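Local coordinates for Dot/Icm T4SS effector (Legionella pneumophila, PDB 6VVE), which acts as an effector kinase of the Dot/Icm type IV secretion system that is activated by the host metabolite inositol hexakisphosphate, at residues V49-K53 with F143-K147; P16-S20 with L132-K136; V9-T15 with K27-Y31; K161-F165 with T197-T203. Residue numbers count along the deposited sequence, not the author numbering.

Contacts 1 and 2 are buried, whereas contacts 3 and 4 are only partly buried. Contacts 1, 2 and 3 gather round the inositol hexakisphosphate and all touch it. Contact 1 crosses the edge strand of the N-terminal sheet over strand 142-146, and contact 2 brings the loop 16-20 to the neighbouring strand 132-134; the two meet at Tyr144, Tyr18 and Leu132. Contact 3 pairs strands of the N-terminal sheet and meets contact 2 through Ile28. Aromatic packing dominates contact 1, phosphate-binding polar groups contact 2 and main-chain pairing contact 3. Contact 4 lies apart, its centre about 18 Å from that of contact 1, and joins helix 159-174 to a hairpin by one lysine and apolar packing.

Contact 1 (V49-K53 with F143-K147); sequences VLMWK and FYMPK. With IHP (inositol hexakisphosphate), chain B; ADP (adenosine-5'-diphosphate), chain C.
Strand 142-146 of the five-stranded kinase sheet ends at residues that hold the adenine of ADP, as the hinge does in protein kinases, and strand 44-53 of the N-terminal sheet crosses it. Both are extended except at Met51; their axes cross at 96° and approach to 5.8 Å, with the CA atoms of Trp52 and Pro146 5.2 Å apart. A classic beta bulge, in which Met51 (a selenomethionine; phi/psi -102/-51) and Trp52 (-167/170) both face Val35, interrupts the edge strand. Trp52 loses the most surface: its p rotamer (chi2 78°) lays the indole against Tyr144, whose CB stands 3.6 Å from the centroid of the six-membered ring, a CH-pi contact over the face. With chi1 at -84°, Tyr144 also turns its ring edge to that face, an offset edge-to-face pair with centroids 5.5 Å apart and planes at 65°. An indole suits this place because it offers carbon to Tyr144 and a polar NE1 to the ligand: Trp52 NE1 donates to IHP O26 at 2.8 Å. Pro146, compact and apolar, puts CG 4.1 Å from Trp52 CB and 3.1 Å from Met51 O. Pro146 O accepts from ADP N6 at 3.1 Å.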
# COMPACT_ATOMS: atom_id res chain seq x y z
N VAL A 49 -11.51 7.32 9.66
CA VAL A 49 -10.32 6.48 9.68
C VAL A 49 -9.25 7.16 10.53
O VAL A 49 -9.17 8.39 10.58
CB VAL A 49 -9.77 6.20 8.27
CG1 VAL A 49 -10.77 5.37 7.47
CG2 VAL A 49 -9.43 7.51 7.56
N LEU A 50 -8.44 6.35 11.19
CA LEU A 50 -7.33 6.85 12.00
C LEU A 50 -6.13 7.08 11.11
O LEU A 50 -5.77 6.21 10.29
CB LEU A 50 -7.00 5.86 13.12
CG LEU A 50 -5.72 6.07 13.91
CD1 LEU A 50 -5.61 7.47 14.50
CD2 LEU A 50 -5.63 5.01 15.02
N MSE A 51 -5.50 8.25 11.25
CA MSE A 51 -4.32 8.58 10.45
C MSE A 51 -3.02 8.41 11.24
O MSE A 51 -2.10 7.74 10.78
CB MSE A 51 -4.43 10.01 9.91
CG MSE A 51 -5.66 10.28 9.05
SE MSE A 51 -5.85 9.14 7.47
CE MSE A 51 -4.12 9.38 6.65
N TRP A 52 -2.93 9.01 12.43
CA TRP A 52 -1.75 8.86 13.28
C TRP A 52 -2.07 9.38 14.68
O TRP A 52 -3.11 9.99 14.91
CB TRP A 52 -0.54 9.60 12.69
CG TRP A 52 -0.73 11.08 12.53
CD1 TRP A 52 -0.66 12.03 13.51
CD2 TRP A 52 -1.00 11.78 11.31
NE1 TRP A 52 -0.89 13.28 12.97
CE2 TRP A 52 -1.10 13.15 11.62
CE3 TRP A 52 -1.19 11.38 9.98
CZ2 TRP A 52 -1.37 14.12 10.66
CZ3 TRP A 52 -1.45 12.34 9.02
CH2 TRP A 52 -1.54 13.69 9.37
N LYS A 53 -1.14 9.12 15.60
CA LYS A 53 -1.25 9.58 16.98
C LYS A 53 -0.53 10.92 17.13
O LYS A 53 0.54 11.13 16.55
CB LYS A 53 -0.66 8.55 17.94
CG LYS A 53 -0.82 8.91 19.42
CD LYS A 53 -0.50 7.71 20.32
CE LYS A 53 -0.69 8.04 21.80
NZ LYS A 53 -2.11 7.96 22.23
N PHE A 143 5.24 15.30 5.00
CA PHE A 143 4.30 14.18 5.01
C PHE A 143 4.32 13.54 6.39
O PHE A 143 5.31 12.92 6.78
CB PHE A 143 4.68 13.17 3.92
CG PHE A 143 3.65 12.10 3.69
CD1 PHE A 143 2.50 12.37 2.96
CD2 PHE A 143 3.84 10.82 4.17
CE1 PHE A 143 1.55 11.39 2.74
CE2 PHE A 143 2.90 9.83 3.95
CZ PHE A 143 1.75 10.11 3.24
N TYR A 144 3.21 13.68 7.12
CA TYR A 144 3.06 13.02 8.41
C TYR A 144 2.57 11.59 8.21
O TYR A 144 1.76 11.32 7.32
CB TYR A 144 2.07 13.77 9.30
CG TYR A 144 2.62 14.94 10.09
CD1 TYR A 144 3.96 14.98 10.48
CD2 TYR A 144 1.80 15.99 10.46
CE1 TYR A 144 4.46 16.04 11.21
CE2 TYR A 144 2.29 17.07 11.19
CZ TYR A 144 3.62 17.09 11.56
OH TYR A 144 4.10 18.15 12.29
N MSE A 145 3.06 10.68 9.05
CA MSE A 145 2.61 9.29 9.02
C MSE A 145 3.01 8.56 10.30
O MSE A 145 3.93 8.98 10.98
CB MSE A 145 3.19 8.56 7.81
CG MSE A 145 4.71 8.49 7.82
SE MSE A 145 5.44 7.66 6.21
CE MSE A 145 7.08 8.73 6.10
N PRO A 146 2.31 7.47 10.61
CA PRO A 146 2.69 6.68 11.79
C PRO A 146 4.13 6.19 11.67
O PRO A 146 4.56 5.71 10.62
CB PRO A 146 1.70 5.51 11.78
CG PRO A 146 0.52 6.01 10.97
CD PRO A 146 1.10 6.95 9.94
N LYS A 147 4.88 6.34 12.76
CA LYS A 147 6.23 5.81 12.83
C LYS A 147 6.17 4.33 13.21
O LYS A 147 5.57 3.98 14.24
CB LYS A 147 7.08 6.58 13.83
CG LYS A 147 8.34 5.84 14.25
CD LYS A 147 9.31 6.75 15.00
CE LYS A 147 10.57 5.99 15.42
NZ LYS A 147 10.30 4.95 16.45
C1 IHP B . 1.93 18.73 16.38
C2 IHP B . 2.23 20.06 17.09
C3 IHP B . 2.11 21.25 16.14
C4 IHP B . 0.72 21.29 15.49
C5 IHP B . 0.48 20.01 14.68
C6 IHP B . 0.63 18.76 15.55
O11 IHP B . 1.78 17.71 17.35
P1 IHP B . 2.96 16.58 17.48
O21 IHP B . 2.33 15.22 17.61
O31 IHP B . 3.86 16.63 16.27
O41 IHP B . 3.79 16.88 18.73
O12 IHP B . 3.55 19.98 17.59
P2 IHP B . 3.82 20.33 19.18
O22 IHP B . 2.50 20.48 19.90
O32 IHP B . 4.60 19.20 19.80
O42 IHP B . 4.60 21.61 19.27
O13 IHP B . 3.06 21.09 15.13
P3 IHP B . 3.99 22.36 14.65
O23 IHP B . 3.85 23.51 15.64
O33 IHP B . 5.44 21.91 14.59
O43 IHP B . 3.56 22.83 13.27
O14 IHP B . 0.63 22.40 14.65
P4 IHP B . -0.69 23.37 14.82
O24 IHP B . -0.72 23.97 16.20
O34 IHP B . -1.95 22.53 14.63
O44 IHP B . -0.65 24.47 13.79
O15 IHP B . -0.81 20.03 14.16
P5 IHP B . -1.01 20.18 12.54
O25 IHP B . -2.27 20.96 12.26
O35 IHP B . 0.17 20.90 11.93
O45 IHP B . -1.11 18.79 11.93
O16 IHP B . 0.64 17.62 14.71
P6 IHP B . -0.63 16.58 14.74
O26 IHP B . -0.13 15.16 14.90
O36 IHP B . -1.55 16.92 15.89
O46 IHP B . -1.39 16.72 13.44
PB ADP C . 12.55 5.17 -0.32
O1B ADP C . 12.33 3.77 -0.86
O2B ADP C . 13.88 5.34 0.38
O3B ADP C . 12.21 6.29 -1.29
PA ADP C . 11.42 6.52 1.91
O1A ADP C . 9.97 6.75 2.24
O2A ADP C . 12.26 7.66 1.38
O3A ADP C . 11.44 5.31 0.85
O5' ADP C . 12.11 5.95 3.24
C5' ADP C . 13.51 5.96 3.42
C4' ADP C . 13.85 5.34 4.76
O4' ADP C . 13.26 6.07 5.85
C3' ADP C . 13.35 3.88 4.89
O3' ADP C . 14.27 2.93 4.44
C2' ADP C . 13.09 3.75 6.41
O2' ADP C . 14.24 3.25 7.06
C1' ADP C . 12.79 5.19 6.87
N9 ADP C . 11.33 5.31 7.04
C8 ADP C . 10.46 5.69 6.08
N7 ADP C . 9.19 5.68 6.55
C5 ADP C . 9.24 5.29 7.84
C6 ADP C . 8.26 5.07 8.91
N6 ADP C . 6.95 5.28 8.69
N1 ADP C . 8.72 4.65 10.12
C2 ADP C . 10.03 4.44 10.35
N3 ADP C . 10.97 4.62 9.41
C4 ADP C . 10.65 5.04 8.16

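Contact 2 (P16-S20 with L132-K136); sequences PHYLS and LWNIK. With IHP (inositol hexakisphosphate), chain B.
His17 closes a 3-10 turn, and the chain then opens through Tyr18 (phi/psi -144/-36) beside strand 132-134; CA atoms are 4.6 Å apart for His17 and Lys136 and 5.3 Å for Tyr18 and Asn134. Ile135 N donates to His17 O at 3.1 Å. Asn134 (chi1 t) spends both ends of its amide: OD1 weakly accepts from Lys136 N at 3.3 Å, while ND2 donates weakly to Tyr18 OH at 3.2 Å and to IHP O35 at 3.1 Å. Tyr18, apolar in its ring and polar at its tip, packs CD1 3.7 Å from Leu132 CB and donates from OH to IHP O45 at 2.6 Å. His17 ND1 donates to IHP O25 at 2.7 Å, and Lys136 CD lies 3.7 Å over the centroid of the flat His17 ring, a CH-pi contact. Long and charged, Lys136 carries NZ to IHP O43 at 2.7 Å, O35 at 2.8 Å and O44 at 2.9 Å. These donors line the inositol hexakisphosphate pocket, suiting its highly anionic ligand.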
# COMPACT_ATOMS: atom_id res chain seq x y z
N PRO A 16 -7.92 22.79 7.19
CA PRO A 16 -7.20 23.77 6.36
C PRO A 16 -5.72 23.48 6.21
O PRO A 16 -5.09 23.99 5.28
CB PRO A 16 -7.43 25.10 7.11
CG PRO A 16 -8.66 24.88 7.92
CD PRO A 16 -8.63 23.42 8.32
N HIS A 17 -5.14 22.68 7.10
CA HIS A 17 -3.73 22.33 7.02
C HIS A 17 -3.46 21.14 6.10
O HIS A 17 -2.30 20.72 6.00
CB HIS A 17 -3.19 22.01 8.42
CG HIS A 17 -3.23 23.16 9.36
ND1 HIS A 17 -3.00 23.02 10.71
CD2 HIS A 17 -3.47 24.48 9.15
CE1 HIS A 17 -3.09 24.21 11.30
NE2 HIS A 17 -3.37 25.10 10.37
N TYR A 18 -4.49 20.60 5.44
CA TYR A 18 -4.31 19.38 4.67
C TYR A 18 -5.15 19.36 3.39
O TYR A 18 -4.70 18.83 2.36
CB TYR A 18 -4.66 18.15 5.54
CG TYR A 18 -3.68 17.92 6.66
CD1 TYR A 18 -2.41 17.42 6.40
CD2 TYR A 18 -4.01 18.20 7.98
CE1 TYR A 18 -1.49 17.21 7.44
CE2 TYR A 18 -3.12 18.00 9.01
CZ TYR A 18 -1.86 17.49 8.73
OH TYR A 18 -0.95 17.30 9.76
N LEU A 19 -6.35 19.92 3.43
CA LEU A 19 -7.28 19.84 2.32
C LEU A 19 -7.78 21.22 1.95
O LEU A 19 -7.67 22.17 2.72
CB LEU A 19 -8.47 18.92 2.65
CG LEU A 19 -8.14 17.46 2.96
CD1 LEU A 19 -9.35 16.75 3.54
CD2 LEU A 19 -7.65 16.75 1.72
N SER A 20 -8.35 21.32 0.76
CA SER A 20 -8.96 22.56 0.31
C SER A 20 -10.11 22.95 1.22
O SER A 20 -10.83 22.10 1.75
CB SER A 20 -9.44 22.43 -1.13
OG SER A 20 -10.26 21.28 -1.28
N LEU A 132 -0.55 12.04 5.37
CA LEU A 132 -1.06 13.25 4.73
C LEU A 132 0.04 14.30 4.62
O LEU A 132 0.93 14.38 5.47
CB LEU A 132 -2.25 13.84 5.50
CG LEU A 132 -3.44 12.91 5.71
CD1 LEU A 132 -4.44 13.54 6.68
CD2 LEU A 132 -4.10 12.58 4.39
N TRP A 133 -0.05 15.10 3.56
CA TRP A 133 0.89 16.18 3.32
C TRP A 133 0.38 17.43 4.05
O TRP A 133 -0.73 17.89 3.79
CB TRP A 133 1.03 16.46 1.83
CG TRP A 133 1.78 15.41 1.08
CD1 TRP A 133 1.25 14.38 0.35
CD2 TRP A 133 3.20 15.28 0.99
NE1 TRP A 133 2.26 13.63 -0.19
CE2 TRP A 133 3.47 14.16 0.18
CE3 TRP A 133 4.27 16.00 1.51
CZ2 TRP A 133 4.76 13.74 -0.11
CZ3 TRP A 133 5.56 15.59 1.21
CH2 TRP A 133 5.79 14.47 0.41
N ASN A 134 1.20 17.95 4.95
CA ASN A 134 0.89 19.20 5.64
C ASN A 134 1.27 20.37 4.74
O ASN A 134 2.42 20.46 4.29
CB ASN A 134 1.63 19.27 6.97
CG ASN A 134 1.12 20.39 7.86
OD1 ASN A 134 1.29 21.57 7.54
ND2 ASN A 134 0.50 20.03 8.97
N ILE A 135 0.31 21.26 4.50
CA ILE A 135 0.49 22.29 3.49
C ILE A 135 0.14 23.67 4.03
O ILE A 135 -0.10 24.61 3.25
CB ILE A 135 -0.37 21.98 2.25
CG1 ILE A 135 -1.86 21.98 2.64
CG2 ILE A 135 0.02 20.65 1.65
CD1 ILE A 135 -2.79 21.55 1.54
N LYS A 136 0.13 23.82 5.35
CA LYS A 136 -0.20 25.13 5.92
C LYS A 136 0.86 26.16 5.55
O LYS A 136 0.58 27.36 5.51
CB LYS A 136 -0.38 25.04 7.43
CG LYS A 136 0.86 24.66 8.23
CD LYS A 136 0.46 24.22 9.63
CE LYS A 136 1.68 23.90 10.49
NZ LYS A 136 1.30 23.45 11.86
C1 IHP B . 1.93 18.73 16.38
C2 IHP B . 2.23 20.06 17.09
C3 IHP B . 2.11 21.25 16.14
C4 IHP B . 0.72 21.29 15.49
C5 IHP B . 0.48 20.01 14.68
C6 IHP B . 0.63 18.76 15.55
O11 IHP B . 1.78 17.71 17.35
P1 IHP B . 2.96 16.58 17.48
O21 IHP B . 2.33 15.22 17.61
O31 IHP B . 3.86 16.63 16.27
O41 IHP B . 3.79 16.88 18.73
O12 IHP B . 3.55 19.98 17.59
P2 IHP B . 3.82 20.33 19.18
O22 IHP B . 2.50 20.48 19.90
O32 IHP B . 4.60 19.20 19.80
O42 IHP B . 4.60 21.61 19.27
O13 IHP B . 3.06 21.09 15.13
P3 IHP B . 3.99 22.36 14.65
O23 IHP B . 3.85 23.51 15.64
O33 IHP B . 5.44 21.91 14.59
O43 IHP B . 3.56 22.83 13.27
O14 IHP B . 0.63 22.40 14.65
P4 IHP B . -0.69 23.37 14.82
O24 IHP B . -0.72 23.97 16.20
O34 IHP B . -1.95 22.53 14.63
O44 IHP B . -0.65 24.47 13.79
O15 IHP B . -0.81 20.03 14.16
P5 IHP B . -1.01 20.18 12.54
O25 IHP B . -2.27 20.96 12.26
O35 IHP B . 0.17 20.90 11.93
O45 IHP B . -1.11 18.79 11.93
O16 IHP B . 0.64 17.62 14.71
P6 IHP B . -0.63 16.58 14.74
O26 IHP B . -0.13 15.16 14.90
O36 IHP B . -1.55 16.92 15.89
O46 IHP B . -1.39 16.72 13.44

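Contact 3 (V9-T15 with K27-Y31). With IHP (inositol hexakisphosphate), chain B.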
# COMPACT_ATOMS: atom_id res chain seq x y z
N VAL A 9 -15.91 14.62 15.43
CA VAL A 9 -16.19 15.88 14.74
C VAL A 9 -16.23 17.05 15.71
O VAL A 9 -16.19 18.21 15.28
CB VAL A 9 -17.51 15.78 13.96
CG1 VAL A 9 -17.40 14.76 12.85
CG2 VAL A 9 -18.66 15.45 14.90
N ASN A 10 -16.32 16.79 17.01
CA ASN A 10 -16.22 17.84 18.02
C ASN A 10 -14.79 18.14 18.42
O ASN A 10 -14.56 19.05 19.23
CB ASN A 10 -17.02 17.45 19.27
CG ASN A 10 -18.52 17.61 19.07
OD1 ASN A 10 -18.96 18.40 18.24
ND2 ASN A 10 -19.30 16.86 19.84
N GLY A 11 -13.81 17.42 17.87
CA GLY A 11 -12.42 17.69 18.15
C GLY A 11 -11.93 18.95 17.47
O GLY A 11 -12.73 19.83 17.13
N THR A 12 -10.62 19.05 17.26
CA THR A 12 -10.01 20.23 16.64
C THR A 12 -9.95 20.02 15.13
O THR A 12 -9.36 19.04 14.66
CB THR A 12 -8.61 20.49 17.21
OG1 THR A 12 -8.67 20.51 18.64
CG2 THR A 12 -8.07 21.81 16.71
N ASP A 13 -10.51 20.96 14.39
CA ASP A 13 -10.57 20.87 12.93
C ASP A 13 -9.23 21.29 12.35
O ASP A 13 -8.85 22.47 12.42
CB ASP A 13 -11.70 21.74 12.40
CG ASP A 13 -11.94 21.56 10.92
OD1 ASP A 13 -11.04 21.04 10.21
OD2 ASP A 13 -13.04 21.95 10.45
N LEU A 14 -8.50 20.33 11.76
CA LEU A 14 -7.22 20.59 11.12
C LEU A 14 -7.33 20.64 9.60
O LEU A 14 -6.30 20.72 8.91
CB LEU A 14 -6.21 19.51 11.52
CG LEU A 14 -6.09 19.15 13.00
CD1 LEU A 14 -5.04 18.06 13.18
CD2 LEU A 14 -5.76 20.36 13.85
N THR A 15 -8.54 20.59 9.06
CA THR A 15 -8.72 20.46 7.62
C THR A 15 -7.94 21.51 6.82
O THR A 15 -7.32 21.13 5.81
CB THR A 15 -10.22 20.53 7.27
OG1 THR A 15 -10.94 19.58 8.07
CG2 THR A 15 -10.45 20.23 5.81
N LYS A 27 -13.04 15.90 6.21
CA LYS A 27 -12.53 16.80 7.24
C LYS A 27 -11.48 16.05 8.04
O LYS A 27 -11.55 14.83 8.19
CB LYS A 27 -13.63 17.30 8.17
CG LYS A 27 -14.69 18.17 7.50
CD LYS A 27 -14.16 19.56 7.17
CE LYS A 27 -15.24 20.41 6.50
NZ LYS A 27 -14.74 21.76 6.13
N ILE A 28 -10.52 16.80 8.59
CA ILE A 28 -9.47 16.26 9.44
C ILE A 28 -9.66 16.80 10.85
O ILE A 28 -9.77 18.02 11.04
CB ILE A 28 -8.07 16.62 8.91
CG1 ILE A 28 -7.91 16.18 7.46
CG2 ILE A 28 -7.00 15.98 9.79
CD1 ILE A 28 -8.03 14.70 7.23
N TYR A 29 -9.71 15.89 11.83
CA TYR A 29 -9.93 16.26 13.22
C TYR A 29 -8.89 15.60 14.11
O TYR A 29 -8.53 14.43 13.90
CB TYR A 29 -11.33 15.85 13.71
CG TYR A 29 -12.48 16.47 12.96
CD1 TYR A 29 -12.87 17.78 13.22
CD2 TYR A 29 -13.18 15.76 12.00
CE1 TYR A 29 -13.93 18.36 12.54
CE2 TYR A 29 -14.24 16.32 11.32
CZ TYR A 29 -14.61 17.62 11.60
OH TYR A 29 -15.66 18.18 10.91
N ARG A 30 -8.42 16.35 15.11
CA ARG A 30 -7.63 15.81 16.20
C ARG A 30 -8.55 15.59 17.39
O ARG A 30 -9.15 16.55 17.89
CB ARG A 30 -6.47 16.73 16.57
CG ARG A 30 -5.47 16.10 17.53
CD ARG A 30 -4.30 17.04 17.87
NE ARG A 30 -4.72 18.43 17.98
CZ ARG A 30 -4.28 19.42 17.21
NH1 ARG A 30 -3.39 19.19 16.26
NH2 ARG A 30 -4.74 20.64 17.39
N TYR A 31 -8.68 14.34 17.83
CA TYR A 31 -9.56 13.99 18.93
C TYR A 31 -8.85 13.02 19.86
O TYR A 31 -8.52 11.90 19.46
CB TYR A 31 -10.87 13.38 18.41
CG TYR A 31 -11.71 12.71 19.49
CD1 TYR A 31 -12.41 13.47 20.42
CD2 TYR A 31 -11.81 11.33 19.56
CE1 TYR A 31 -13.17 12.86 21.41
CE2 TYR A 31 -12.57 10.72 20.54
CZ TYR A 31 -13.25 11.49 21.46
OH TYR A 31 -14.01 10.88 22.43
C1 IHP B . 1.93 18.73 16.38
C2 IHP B . 2.23 20.06 17.09
C3 IHP B . 2.11 21.25 16.14
C4 IHP B . 0.72 21.29 15.49
C5 IHP B . 0.48 20.01 14.68
C6 IHP B . 0.63 18.76 15.55
O11 IHP B . 1.78 17.71 17.35
P1 IHP B . 2.96 16.58 17.48
O21 IHP B . 2.33 15.22 17.61
O31 IHP B . 3.86 16.63 16.27
O41 IHP B . 3.79 16.88 18.73
O12 IHP B . 3.55 19.98 17.59
P2 IHP B . 3.82 20.33 19.18
O22 IHP B . 2.50 20.48 19.90
O32 IHP B . 4.60 19.20 19.80
O42 IHP B . 4.60 21.61 19.27
O13 IHP B . 3.06 21.09 15.13
P3 IHP B . 3.99 22.36 14.65
O23 IHP B . 3.85 23.51 15.64
O33 IHP B . 5.44 21.91 14.59
O43 IHP B . 3.56 22.83 13.27
O14 IHP B . 0.63 22.40 14.65
P4 IHP B . -0.69 23.37 14.82
O24 IHP B . -0.72 23.97 16.20
O34 IHP B . -1.95 22.53 14.63
O44 IHP B . -0.65 24.47 13.79
O15 IHP B . -0.81 20.03 14.16
P5 IHP B . -1.01 20.18 12.54
O25 IHP B . -2.27 20.96 12.26
O35 IHP B . 0.17 20.90 11.93
O45 IHP B . -1.11 18.79 11.93
O16 IHP B . 0.64 17.62 14.71
P6 IHP B . -0.63 16.58 14.74
O26 IHP B . -0.13 15.16 14.90
O36 IHP B . -1.55 16.92 15.89
O46 IHP B . -1.39 16.72 13.44
O HOH W 1 -6.41 20.05 19.87
O HOH W 2 -15.67 20.65 10.84
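Strands 12-13 and 26-30 pair antiparallel at the margin of the four-stranded N-terminal sheet. Lys27, the second residue of strand 26-30, has its CA 3.3 Å from Thr15 OG1, and its NZ forms a salt bridge with Glu21. Ile28 N donates to Thr15 OG1 at 2.9 Å and Ile28 O accepts from Leu14 N at 2.7 Å, so both are satisfied although the strand opposite has ended. Thr15 suits the place because its hydroxyl can receive that bond while donating to Asp13 OD1 at 2.6 Å; Asp13 OD1 also accepts from Thr15 N at 2.8 Å, an Asx turn at the end of strand 12-13. Ile28 CG2 meets Leu14 CB at 4.0 Å.

Tyr29 forms a non-hydrogen-bonded pair with Asp13. Its flat ring receives Val9 CA over one face, 3.8 Å from the centroid, and its OH shares water 2 with Asp13 OD2. Arg30 and Thr12 make the hydrogen-bonded pair: Thr12 N to Arg30 O at 3.0 Å, Arg30 N to Thr12 O at 2.9 Å. Leu14 CD2 covers one face of the Arg30 guanidinium, whose NH1 binds IHP O36 at 2.9 Å. Gly11 CA lies 3.5 Å from Arg30 O, and a beta carbon there would collide with that oxygen. Tyr31 then leaves the strand and packs on helix 5-8, its CA 4.7 Å from Gly11 CA.

Contact 4 (K161-F165 with T197-T203)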
# COMPACT_ATOMS: atom_id res chain seq x y z
N LYS A 161 4.07 -13.80 8.44
CA LYS A 161 4.04 -12.34 8.31
C LYS A 161 4.03 -11.93 6.84
O LYS A 161 3.24 -11.08 6.42
CB LYS A 161 5.24 -11.72 9.02
CG LYS A 161 5.16 -11.71 10.52
CD LYS A 161 6.29 -10.90 11.13
CE LYS A 161 6.39 -11.11 12.63
NZ LYS A 161 7.52 -10.35 13.22
N ILE A 162 4.93 -12.52 6.05
CA ILE A 162 5.02 -12.16 4.64
C ILE A 162 3.81 -12.68 3.88
O ILE A 162 3.26 -11.99 3.02
CB ILE A 162 6.34 -12.69 4.04
CG1 ILE A 162 7.53 -12.25 4.91
CG2 ILE A 162 6.50 -12.20 2.61
CD1 ILE A 162 8.88 -12.65 4.36
N GLU A 163 3.37 -13.91 4.18
CA GLU A 163 2.17 -14.45 3.56
C GLU A 163 0.98 -13.52 3.78
O GLU A 163 0.27 -13.16 2.83
CB GLU A 163 1.87 -15.84 4.11
CG GLU A 163 3.03 -16.83 4.02
CD GLU A 163 2.77 -17.98 3.06
OE1 GLU A 163 1.60 -18.22 2.70
OE2 GLU A 163 3.74 -18.66 2.67
N GLU A 164 0.77 -13.09 5.02
CA GLU A 164 -0.37 -12.24 5.33
C GLU A 164 -0.27 -10.89 4.61
O GLU A 164 -1.27 -10.35 4.13
CB GLU A 164 -0.49 -12.04 6.84
CG GLU A 164 -1.75 -11.32 7.27
CD GLU A 164 -1.85 -11.14 8.78
OE1 GLU A 164 -0.94 -11.61 9.49
OE2 GLU A 164 -2.83 -10.52 9.24
N PHE A 165 0.94 -10.34 4.52
CA PHE A 165 1.10 -9.09 3.78
C PHE A 165 0.80 -9.27 2.30
O PHE A 165 0.13 -8.44 1.69
CB PHE A 165 2.51 -8.54 3.95
CG PHE A 165 2.81 -7.39 3.02
CD1 PHE A 165 2.43 -6.10 3.35
CD2 PHE A 165 3.43 -7.62 1.79
CE1 PHE A 165 2.70 -5.05 2.48
CE2 PHE A 165 3.68 -6.58 0.92
CZ PHE A 165 3.32 -5.29 1.27
N THR A 197 7.40 -5.71 11.59
CA THR A 197 7.20 -5.33 12.98
C THR A 197 6.93 -6.58 13.80
O THR A 197 7.08 -7.71 13.32
CB THR A 197 6.06 -4.32 13.09
OG1 THR A 197 4.83 -4.94 12.70
CG2 THR A 197 6.33 -3.11 12.21
N GLU A 198 6.53 -6.39 15.06
CA GLU A 198 6.29 -7.53 15.94
C GLU A 198 5.23 -8.46 15.36
O GLU A 198 5.43 -9.68 15.27
CB GLU A 198 5.87 -7.04 17.33
CG GLU A 198 6.92 -6.18 18.02
CD GLU A 198 8.15 -6.97 18.42
OE1 GLU A 198 8.15 -8.21 18.28
OE2 GLU A 198 9.13 -6.34 18.88
N GLU A 199 4.09 -7.90 14.96
CA GLU A 199 2.93 -8.69 14.59
C GLU A 199 2.86 -9.00 13.10
O GLU A 199 2.22 -9.99 12.72
CB GLU A 199 1.64 -7.96 14.99
CG GLU A 199 1.57 -7.59 16.46
CD GLU A 199 1.17 -8.76 17.33
OE1 GLU A 199 0.31 -8.57 18.22
OE2 GLU A 199 1.70 -9.87 17.12
N MSE A 200 3.49 -8.20 12.25
CA MSE A 200 3.25 -8.27 10.83
C MSE A 200 4.34 -7.64 9.98
O MSE A 200 5.35 -7.17 10.50
CB MSE A 200 1.91 -7.58 10.52
CG MSE A 200 1.95 -6.08 10.78
SE MSE A 200 0.20 -5.21 10.64
CE MSE A 200 -0.66 -6.00 12.20
N VAL A 201 4.12 -7.63 8.67
CA VAL A 201 4.94 -6.89 7.73
C VAL A 201 4.10 -5.76 7.16
O VAL A 201 2.95 -5.99 6.75
CB VAL A 201 5.47 -7.81 6.61
CG1 VAL A 201 5.94 -6.98 5.42
CG2 VAL A 201 6.59 -8.67 7.13
N LYS A 202 4.65 -4.55 7.15
CA LYS A 202 4.03 -3.38 6.58
C LYS A 202 4.86 -2.89 5.40
O LYS A 202 6.02 -3.29 5.21
CB LYS A 202 3.88 -2.27 7.62
CG LYS A 202 3.19 -2.69 8.91
CD LYS A 202 3.24 -1.57 9.94
CE LYS A 202 2.58 -1.97 11.25
NZ LYS A 202 1.10 -2.05 11.13
N THR A 203 4.28 -2.00 4.61
CA THR A 203 4.97 -1.40 3.48
C THR A 203 4.89 0.12 3.58
O THR A 203 3.84 0.68 3.94
CB THR A 203 4.40 -1.87 2.14
OG1 THR A 203 5.24 -1.36 1.07
CG2 THR A 203 2.98 -1.38 1.93
O HOH W 3 1.96 -9.46 7.96
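Lys161 NZ donates to two successive main-chain carbonyls, Thr197 O at 2.7 Å and Glu198 O at 3.0 Å. A lysine with a nearly straight chain suits this place, since its extended side chain spans from the helix to the bend and delivers an ammonium that can serve two carbonyls at once. The bend itself is fastened by Thr197, whose N reaches Met200 O at 2.7 Å and whose OG1 reaches the same oxygen at 3.2 Å. Water 3 adds a bridge, giving a hydrogen bond to Lys161 O at 2.6 Å and accepting one from Val201 N at 2.9 Å.

Strands 194-196 and 201-203 form a two-stranded hairpin that lies against helix 159-174, consistent with the hairpin beyond the catalytic loop in the C lobe of protein kinases; Asn193 and Asp205 of the ADP pocket flank it in sequence. Helix and strand axes cross at -44° and come within 8.0 Å.

Packing follows from Val201, which points at the helix: its CG2 lies 3.8 Å from Lys161 CB and 4.3 Å from Ile162 CG1, its CG1 4.0 Å from Phe165 CG. Large and flat, Phe165 fills the buried end, with CE1 3.6 Å from Thr203 CB; Thr203 OG1 bonds instead to Asn193.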